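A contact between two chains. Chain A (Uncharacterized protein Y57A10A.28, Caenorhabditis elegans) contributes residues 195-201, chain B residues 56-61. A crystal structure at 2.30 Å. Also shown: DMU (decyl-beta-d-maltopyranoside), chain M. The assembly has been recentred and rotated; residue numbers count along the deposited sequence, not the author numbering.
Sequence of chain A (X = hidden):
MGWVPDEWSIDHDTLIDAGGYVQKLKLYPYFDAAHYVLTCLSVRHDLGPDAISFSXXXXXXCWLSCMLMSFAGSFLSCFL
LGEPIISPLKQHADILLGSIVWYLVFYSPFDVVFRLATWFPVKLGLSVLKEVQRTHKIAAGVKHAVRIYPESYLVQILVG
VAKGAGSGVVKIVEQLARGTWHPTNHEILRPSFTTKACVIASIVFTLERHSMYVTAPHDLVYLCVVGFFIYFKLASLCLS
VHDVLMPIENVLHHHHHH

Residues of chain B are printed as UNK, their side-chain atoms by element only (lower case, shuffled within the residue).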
# COMPACT_ATOMS: atom_id res chain seq x y z
N THR A 195 -3.27 19.91 6.41
CA THR A 195 -3.54 19.33 5.11
C THR A 195 -4.56 20.13 4.29
O THR A 195 -4.44 20.21 3.06
CB THR A 195 -3.95 17.82 5.23
OG1 THR A 195 -5.01 17.51 4.31
CG2 THR A 195 -4.35 17.47 6.64
N LYS A 196 -5.53 20.74 4.94
CA LYS A 196 -6.49 21.56 4.22
C LYS A 196 -5.72 22.77 3.66
O LYS A 196 -6.00 23.26 2.56
CB LYS A 196 -7.61 22.02 5.16
CG LYS A 196 -8.92 22.33 4.46
CD LYS A 196 -10.10 22.07 5.39
CE LYS A 196 -10.15 20.59 5.80
NZ LYS A 196 -11.21 20.29 6.80
N ALA A 197 -4.73 23.25 4.42
CA ALA A 197 -3.90 24.37 3.99
C ALA A 197 -2.96 23.93 2.84
O ALA A 197 -2.66 24.73 1.95
CB ALA A 197 -3.08 24.90 5.15
N CYS A 198 -2.51 22.68 2.87
CA CYS A 198 -1.65 22.17 1.79
C CYS A 198 -2.47 22.08 0.51
O CYS A 198 -1.94 22.26 -0.59
CB CYS A 198 -1.11 20.78 2.12
SG CYS A 198 0.11 20.68 3.44
N VAL A 199 -3.76 21.77 0.65
CA VAL A 199 -4.64 21.66 -0.51
C VAL A 199 -4.75 23.02 -1.16
O VAL A 199 -4.52 23.17 -2.36
CB VAL A 199 -6.05 21.15 -0.11
CG1 VAL A 199 -7.00 21.19 -1.31
CG2 VAL A 199 -5.95 19.72 0.42
N ILE A 200 -5.06 24.03 -0.34
CA ILE A 200 -5.18 25.40 -0.85
C ILE A 200 -3.87 25.86 -1.48
O ILE A 200 -3.85 26.35 -2.61
CB ILE A 200 -5.58 26.38 0.28
CG1 ILE A 200 -6.96 26.00 0.84
CG2 ILE A 200 -5.62 27.81 -0.24
CD1 ILE A 200 -8.04 25.86 -0.23
N ALA A 201 -2.77 25.68 -0.75
CA ALA A 201 -1.47 26.08 -1.26
C ALA A 201 -1.18 25.40 -2.60
O ALA A 201 -0.66 26.01 -3.54
CB ALA A 201 -0.37 25.72 -0.25
N UNK B 56 -19.71 18.75 4.81
CA UNK B 56 -19.68 20.20 4.70
C UNK B 56 -18.45 20.80 5.38
O UNK B 56 -18.03 21.91 5.05
c UNK B 56 -20.99 20.78 5.25
c UNK B 56 -23.49 20.98 4.87
n UNK B 56 -24.60 20.68 3.96
c UNK B 56 -22.17 20.47 4.33
c UNK B 56 -24.77 21.24 2.76
n UNK B 56 -25.81 20.89 2.01
n UNK B 56 -23.90 22.14 2.31
N UNK B 57 -17.87 20.06 6.32
CA UNK B 57 -16.67 20.52 7.02
C UNK B 57 -15.39 20.06 6.33
O UNK B 57 -14.37 20.75 6.40
c UNK B 57 -17.74 20.68 9.33
c UNK B 57 -17.75 20.11 10.74
c UNK B 57 -18.84 20.75 11.60
c UNK B 57 -16.68 20.02 8.47
n UNK B 57 -20.22 20.55 11.05
N UNK B 58 -15.44 18.91 5.67
CA UNK B 58 -14.26 18.38 4.97
C UNK B 58 -14.61 17.95 3.55
O UNK B 58 -14.51 16.77 3.20
n UNK B 58 -12.86 17.92 9.24
c UNK B 58 -13.68 17.20 5.74
c UNK B 58 -14.14 17.62 9.31
c UNK B 58 -13.52 17.45 7.20
c UNK B 58 -12.45 17.82 7.93
n UNK B 58 -14.57 17.33 8.09
N UNK B 59 -14.98 18.90 2.70
CA UNK B 59 -15.35 18.62 1.31
C UNK B 59 -14.26 17.97 0.47
O UNK B 59 -14.54 17.07 -0.32
c UNK B 59 -14.90 20.92 1.56
c UNK B 59 -14.99 20.35 2.96
c UNK B 59 -15.78 19.99 0.79
N UNK B 60 -13.02 18.44 0.62
CA UNK B 60 -11.93 17.88 -0.15
C UNK B 60 -11.74 16.41 0.21
O UNK B 60 -11.57 15.55 -0.67
c UNK B 60 -10.34 21.10 0.59
c UNK B 60 -10.69 20.09 -0.30
c UNK B 60 -11.09 20.44 -1.59
c UNK B 60 -10.38 22.44 0.19
c UNK B 60 -10.63 18.65 0.11
c UNK B 60 -11.13 21.77 -1.99
c UNK B 60 -10.77 22.78 -1.10
N UNK B 61 -11.77 16.11 1.50
CA UNK B 61 -11.61 14.74 1.96
C UNK B 61 -12.78 13.89 1.48
O UNK B 61 -12.59 12.76 1.01
o UNK B 61 -11.41 13.38 3.98
c UNK B 61 -11.53 14.71 3.49
C1 DMU M . -8.54 16.81 5.28
C2 DMU M . -8.34 16.62 6.80
C3 DMU M . -9.11 15.35 7.29
C4 DMU M . -8.77 14.13 6.38
O5 DMU M . -8.95 14.43 4.96
C6 DMU M . -8.12 15.53 4.53
O7 DMU M . -8.75 14.99 8.66
O16 DMU M . -8.30 15.74 3.11
C18 DMU M . -7.20 15.13 2.42
C19 DMU M . -7.49 15.12 0.91
C22 DMU M . -7.33 16.52 0.33
C25 DMU M . -8.09 16.62 -0.99
C28 DMU M . -7.10 16.80 -2.17
C31 DMU M . -7.54 17.94 -3.11
C34 DMU M . -9.02 17.84 -3.51
C37 DMU M . -9.44 19.14 -4.22
C40 DMU M . -9.01 19.08 -5.69
C43 DMU M . -9.86 20.04 -6.52
O49 DMU M . -7.75 17.93 4.84
O55 DMU M . -8.87 17.78 7.46
C57 DMU M . -9.67 12.95 6.76
O61 DMU M . -9.07 11.74 6.30
C5 DMU M . -9.05 15.48 10.97
C7 DMU M . -8.98 14.02 11.43
C8 DMU M . -10.31 13.36 11.26
C9 DMU M . -10.89 13.56 9.88
O1 DMU M . -10.91 14.95 9.44
C10 DMU M . -9.57 15.61 9.55
O2 DMU M . -10.21 12.07 11.67
O3 DMU M . -7.80 16.10 10.99
O4 DMU M . -8.48 13.97 12.78
C11 DMU M . -12.22 12.91 9.79
O6 DMU M . -12.77 12.95 8.46

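Position 56 of chain B carries seven side-chain atoms, three carbons in a row, then a nitrogen, then a carbon bearing two further nitrogens. This guanidinium ends an extended chain that runs out of reach of the chain A stretch, and the residue is Arg B56.

At position 57, four carbons in a row end in a single nitrogen, an unbranched aliphatic amine. The side chain leads away from chain A and stays exposed; what the residue offers the partner is its backbone. The O atom of position 57 accepts a hydrogen bond from NZ of Lys A196 at 3.2 Å. The residue is Lys B57, so one lysine serves another through its carbonyl, with the two amines kept apart.

Position 58 shows one carbon followed by a five-membered ring of three carbons and two nitrogens. A ring carbon of position 58 lies 3.0 Å from NZ of Lys A196, the same lysine. The ring is an imidazole and the residue His B58, the close carbon being CD2. It leaves helical phi/psi after the preceding helix and occupies the N-cap position of the next. O1 of the maltoside DMU sits over one ring face, 3.6 Å from NE2 of His B58.

Three carbons at position 59 close a ring onto the backbone nitrogen and make no contact within 4.5 Å with the chain A stretch, which identifies Pro B59. It opens the second helix.

At position 60, one carbon leads to a six-membered ring of carbons with no heteroatom. The CA-to-CB bond points toward chain A. CG1 of Val A199 lies over one face of the ring, CG of Lys A196 approaches its edge, and CD1 of Ile A200 packs nearby. This is Phe B60. CG1 of Val A199 is 3.8 Å from the ring centroid of Phe B60 and 9° off the ring normal, a CH-pi contact; CG of Lys A196 is 4.3 Å from CD2 of Phe B60, and CD1 of Ile A200 is 4.2 Å from CE2 of Phe B60.

Position 61 has one carbon and one oxygen, a hydroxymethyl group that makes no contact with the chain A stretch. The residue is Ser B61; its OG donates a weak hydrogen bond to O5 of DMU at 2.8 Å.

The contact thus combines a polar end with an apolar one. Lys A196 joins them: its aliphatic part borders Phe B60, while its amine reaches the turn between the two chain B helices. DMU extends the interface, since O49 of DMU is hydrogen-bonded to OG1 of Thr A195 at 2.8 Å and the detergent also engages Ser B61, while its alkyl chain brings C37 of DMU within 3.4 Å of CD1 of Phe B60.

Chain B 56-61: RKHPFS
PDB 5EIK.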